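Local structure of penicillin-binding protein 2B (Streptococcus pneumoniae, 2WAD) at residues G483-L495 against N538-I550. The protein probably acts as a transpeptidase that forms peptide cross-links between adjacent glycan strands of cell-wall peptidoglycan, within the elongasome that builds peripheral wall. Residues are numbered along the deposited sequence; the frame is centred on the assembly and turned at random.
Sequences GEYGLGSATGIDL and NGVRLAPHIVEGI. Unlike the reference sequence in segment 483-495: Ser-489 (reference Thr). Unlike the reference sequence in segment 538-550: Leu-542 (reference Val), His-545 (reference Arg).
Asp-494 receives two successive backbone N-H groups in its carboxylate, each on a syn lone pair. Ile-546 N bonds OD1 (2.9 Å, 160°). Val-547 N bonds OD2 (3.1 Å, 162°). With CG between its own N and carbonyl carbon (chi1 53°), the short acid faces the start of strand 547-553, and Tyr-272 OH also bonds OD2. Beside these bonds, Ile-546 CD1 meets both Ile-493 CD1 and Leu-495 CG at 3.8 Å, branched aliphatic chains suiting this apolar flank.

At the other end Arg-541 reaches across as an extended chain to the C-terminal end of helix 471-484. Its NH2 makes a weak bond to Ala-490 O, while Asn-572 takes NH1. Gly-486, which closes the helix in a Schellman motif, lies over a guanidinium face; its CA is 3.7 Å from CZ, an approach helped by the missing side chain.

Between these ends the contact is mixed. The compact Pro-544 ring sets CD 3.2 Å from Thr-491 O and CG against Ile-493 CB; Ile-493 CA-H points at Pro-544 O. Water 1 bridges Gly-492 O and Pro-544 O.

Within the transpeptidase domain, helix 471-484 and its following loop thus join strands 540-542 and 547-553 and their connection without strand pairing: side chains bind opposing backbone, and the paired N-H groups probably stabilise a charged Asp-494.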
loop_
_atom_site.group_PDB
_atom_site.type_symbol
_atom_site.label_atom_id
_atom_site.label_comp_id
_atom_site.label_asym_id
_atom_site.label_seq_id
_atom_site.Cartn_x
_atom_site.Cartn_y
_atom_site.Cartn_z
ATOM N N GLY A 483 18.202 -1.612 10.614
ATOM C CA GLY A 483 17.113 -2.550 10.345
ATOM C C GLY A 483 16.276 -2.949 11.552
ATOM O O GLY A 483 15.061 -3.146 11.432
ATOM N N GLU A 484 16.886 -3.022 12.737
ATOM C CA GLU A 484 16.115 -3.265 13.964
ATOM C C GLU A 484 15.051 -2.201 14.251
ATOM O O GLU A 484 14.118 -2.437 15.027
ATOM C CB GLU A 484 17.035 -3.355 15.178
ATOM C CG GLU A 484 17.906 -4.609 15.226
ATOM C CD GLU A 484 18.700 -4.643 16.520
ATOM O OE1 GLU A 484 19.757 -4.000 16.594
ATOM O OE2 GLU A 484 18.262 -5.290 17.484
ATOM N N TYR A 485 15.207 -1.028 13.639
ATOM C CA TYR A 485 14.302 0.087 13.887
ATOM C C TYR A 485 13.445 0.314 12.668
ATOM O O TYR A 485 12.600 1.240 12.627
ATOM C CB TYR A 485 15.067 1.356 14.201
ATOM C CG TYR A 485 15.614 1.464 15.605
ATOM C CD1 TYR A 485 14.835 1.938 16.646
ATOM C CD2 TYR A 485 16.965 1.219 15.858
ATOM C CE1 TYR A 485 15.376 2.069 17.948
ATOM C CE2 TYR A 485 17.508 1.377 17.122
ATOM C CZ TYR A 485 16.717 1.806 18.170
ATOM O OH TYR A 485 17.271 1.939 19.443
ATOM N N GLY A 486 13.658 -0.551 11.677
ATOM C CA GLY A 486 12.917 -0.474 10.421
ATOM C C GLY A 486 13.554 0.443 9.400
ATOM O O GLY A 486 12.982 0.753 8.349
ATOM N N LEU A 487 14.750 0.918 9.700
ATOM C CA LEU A 487 15.460 1.778 8.754
ATOM C C LEU A 487 16.251 0.894 7.768
ATOM O O LEU A 487 17.323 0.399 8.101
ATOM C CB LEU A 487 16.409 2.703 9.535
ATOM C CG LEU A 487 15.743 3.596 10.603
ATOM C CD1 LEU A 487 16.741 4.351 11.441
ATOM C CD2 LEU A 487 14.778 4.578 9.924
ATOM N N GLY A 488 15.733 0.689 6.561
ATOM C CA GLY A 488 16.388 -0.179 5.573
ATOM C C GLY A 488 15.828 -1.595 5.560
ATOM O O GLY A 488 16.317 -2.437 4.828
ATOM N N SER A 489 14.778 -1.866 6.336
ATOM C CA SER A 489 14.156 -3.189 6.314
ATOM C C SER A 489 12.663 -3.017 6.091
ATOM O O SER A 489 12.144 -1.920 6.310
ATOM C CB SER A 489 14.394 -3.943 7.638
ATOM O OG SER A 489 13.982 -3.160 8.745
ATOM N N ALA A 490 12.001 -4.092 5.659
ATOM C CA ALA A 490 10.536 -4.159 5.598
ATOM C C ALA A 490 9.896 -3.716 6.898
ATOM O O ALA A 490 10.303 -4.170 7.972
ATOM C CB ALA A 490 10.065 -5.594 5.263
ATOM N N THR A 491 8.852 -2.892 6.791
ATOM C CA THR A 491 8.109 -2.412 7.960
ATOM C C THR A 491 7.046 -3.382 8.447
ATOM O O THR A 491 6.685 -3.357 9.630
ATOM C CB THR A 491 7.447 -1.024 7.719
ATOM O OG1 THR A 491 6.424 -1.126 6.730
ATOM C CG2 THR A 491 8.446 -0.002 7.246
ATOM N N GLY A 492 6.533 -4.220 7.549
ATOM C CA GLY A 492 5.401 -5.094 7.866
ATOM C C GLY A 492 4.032 -4.501 7.560
ATOM O O GLY A 492 2.979 -5.071 7.911
ATOM N N ILE A 493 4.021 -3.317 6.948
ATOM C CA ILE A 493 2.745 -2.629 6.748
ATOM C C ILE A 493 1.829 -3.466 5.846
ATOM O O ILE A 493 2.321 -4.167 4.957
ATOM C CB ILE A 493 2.909 -1.225 6.182
ATOM C CG1 ILE A 493 1.605 -0.437 6.368
ATOM C CG2 ILE A 493 3.363 -1.255 4.733
ATOM C CD1 ILE A 493 1.674 0.942 5.826
ATOM N N ASP A 494 0.518 -3.402 6.103
ATOM C CA ASP A 494 -0.486 -4.210 5.408
ATOM C C ASP A 494 -0.867 -3.649 4.027
ATOM O O ASP A 494 -2.039 -3.348 3.744
ATOM C CB ASP A 494 -1.717 -4.414 6.308
ATOM C CG ASP A 494 -2.303 -3.087 6.863
ATOM O OD1 ASP A 494 -1.608 -2.027 6.881
ATOM O OD2 ASP A 494 -3.458 -3.138 7.361
ATOM N N LEU A 495 0.134 -3.500 3.162
ATOM C CA LEU A 495 -0.081 -3.130 1.767
ATOM C C LEU A 495 0.783 -4.079 0.948
ATOM O O LEU A 495 1.786 -4.563 1.454
ATOM C CB LEU A 495 0.317 -1.667 1.498
ATOM C CG LEU A 495 -0.583 -0.572 2.094
ATOM C CD1 LEU A 495 0.006 0.819 1.913
ATOM C CD2 LEU A 495 -2.016 -0.627 1.580
ATOM N N ASN A 538 9.702 1.478 23.692
ATOM C CA ASN A 538 10.801 0.868 24.449
ATOM C C ASN A 538 11.551 -0.273 23.782
ATOM O O ASN A 538 11.968 -1.225 24.445
ATOM C CB ASN A 538 10.339 0.501 25.858
ATOM C CG ASN A 538 9.942 1.743 26.659
ATOM O OD1 ASN A 538 10.660 2.741 26.659
ATOM N ND2 ASN A 538 8.778 1.702 27.296
ATOM N N GLY A 539 11.706 -0.167 22.465
ATOM C CA GLY A 539 12.555 -1.084 21.700
ATOM C C GLY A 539 11.795 -2.221 21.043
ATOM O O GLY A 539 12.359 -3.008 20.304
ATOM N N VAL A 540 10.511 -2.334 21.325
ATOM C CA VAL A 540 9.681 -3.327 20.651
ATOM C C VAL A 540 9.006 -2.761 19.401
ATOM O O VAL A 540 8.073 -1.965 19.446
ATOM C CB VAL A 540 8.616 -3.931 21.582
ATOM C CG1 VAL A 540 7.702 -4.862 20.785
ATOM C CG2 VAL A 540 9.297 -4.642 22.762
ATOM N N ARG A 541 9.512 -3.207 18.263
ATOM C CA ARG A 541 9.117 -2.649 16.986
ATOM C C ARG A 541 7.853 -3.339 16.501
ATOM O O ARG A 541 7.754 -4.558 16.542
ATOM C CB ARG A 541 10.247 -2.923 16.022
ATOM C CG ARG A 541 10.025 -2.429 14.607
ATOM C CD ARG A 541 11.317 -2.742 13.871
ATOM N NE ARG A 541 11.060 -2.658 12.457
ATOM C CZ ARG A 541 11.269 -3.629 11.584
ATOM N NH1 ARG A 541 11.821 -4.776 11.936
ATOM N NH2 ARG A 541 10.944 -3.395 10.325
ATOM N N LEU A 542 6.876 -2.553 16.073
ATOM C CA LEU A 542 5.549 -3.067 15.772
ATOM C C LEU A 542 5.212 -2.812 14.307
ATOM O O LEU A 542 5.547 -1.764 13.760
ATOM C CB LEU A 542 4.522 -2.377 16.663
ATOM C CG LEU A 542 4.554 -2.564 18.189
ATOM C CD1 LEU A 542 3.269 -1.963 18.799
ATOM C CD2 LEU A 542 4.689 -4.039 18.607
ATOM N N ALA A 543 4.596 -3.795 13.651
ATOM C CA ALA A 543 4.163 -3.603 12.281
ATOM C C ALA A 543 3.060 -2.553 12.281
ATOM O O ALA A 543 2.116 -2.631 13.077
ATOM C CB ALA A 543 3.636 -4.912 11.680
ATOM N N PRO A 544 3.158 -1.583 11.358
ATOM C CA PRO A 544 2.105 -0.595 11.183
ATOM C C PRO A 544 0.936 -1.243 10.457
ATOM O O PRO A 544 1.136 -2.091 9.593
ATOM C CB PRO A 544 2.750 0.503 10.319
ATOM C CG PRO A 544 4.103 0.029 9.949
ATOM C CD PRO A 544 4.268 -1.402 10.412
ATOM N N HIS A 545 -0.283 -0.920 10.871
ATOM C CA HIS A 545 -1.431 -1.557 10.251
ATOM C C HIS A 545 -2.482 -0.473 10.039
ATOM O O HIS A 545 -2.742 0.327 10.945
ATOM C CB HIS A 545 -1.940 -2.801 11.016
ATOM C CG HIS A 545 -2.400 -2.547 12.421
ATOM N ND1 HIS A 545 -3.722 -2.324 12.741
ATOM C CD2 HIS A 545 -1.725 -2.544 13.594
ATOM C CE1 HIS A 545 -3.834 -2.163 14.047
ATOM N NE2 HIS A 545 -2.634 -2.286 14.587
ATOM N N ILE A 546 -3.010 -0.425 8.818
ATOM C CA ILE A 546 -3.996 0.565 8.421
ATOM C C ILE A 546 -5.408 0.061 8.742
ATOM O O ILE A 546 -6.337 0.848 8.966
ATOM C CB ILE A 546 -3.876 0.832 6.907
ATOM C CG1 ILE A 546 -2.508 1.402 6.555
ATOM C CG2 ILE A 546 -4.965 1.794 6.445
ATOM C CD1 ILE A 546 -2.070 1.180 5.108
ATOM N N VAL A 547 -5.576 -1.263 8.740
ATOM C CA VAL A 547 -6.853 -1.872 9.088
ATOM C C VAL A 547 -6.952 -2.124 10.587
ATOM O O VAL A 547 -5.997 -2.610 11.184
ATOM C CB VAL A 547 -7.101 -3.166 8.301
ATOM C CG1 VAL A 547 -8.350 -3.850 8.834
ATOM C CG2 VAL A 547 -7.249 -2.862 6.794
ATOM N N GLU A 548 -8.095 -1.779 11.183
ATOM C CA GLU A 548 -8.291 -1.884 12.629
ATOM C C GLU A 548 -9.007 -3.169 13.001
ATOM O O GLU A 548 -8.704 -3.772 14.035
ATOM C CB GLU A 548 -9.057 -0.677 13.207
ATOM C CG GLU A 548 -9.399 -0.752 14.715
ATOM C CD GLU A 548 -10.677 -1.541 15.009
ATOM O OE1 GLU A 548 -10.786 -2.155 16.091
ATOM O OE2 GLU A 548 -11.596 -1.574 14.168
ATOM N N GLY A 549 -9.961 -3.585 12.173
ATOM C CA GLY A 549 -10.689 -4.828 12.449
ATOM C C GLY A 549 -11.500 -5.329 11.268
ATOM O O GLY A 549 -11.722 -4.605 10.308
ATOM N N ILE A 550 -11.924 -6.585 11.319
ATOM C CA ILE A 550 -12.850 -7.091 10.311
ATOM C C ILE A 550 -14.226 -7.135 10.943
ATOM O O ILE A 550 -14.362 -7.619 12.063
ATOM C CB ILE A 550 -12.456 -8.490 9.824
ATOM C CG1 ILE A 550 -11.090 -8.438 9.118
ATOM C CG2 ILE A 550 -13.545 -9.066 8.938
ATOM C CD1 ILE A 550 -9.991 -9.145 9.873
HETATM O O HOH W 1 0.657 -4.910 8.987
#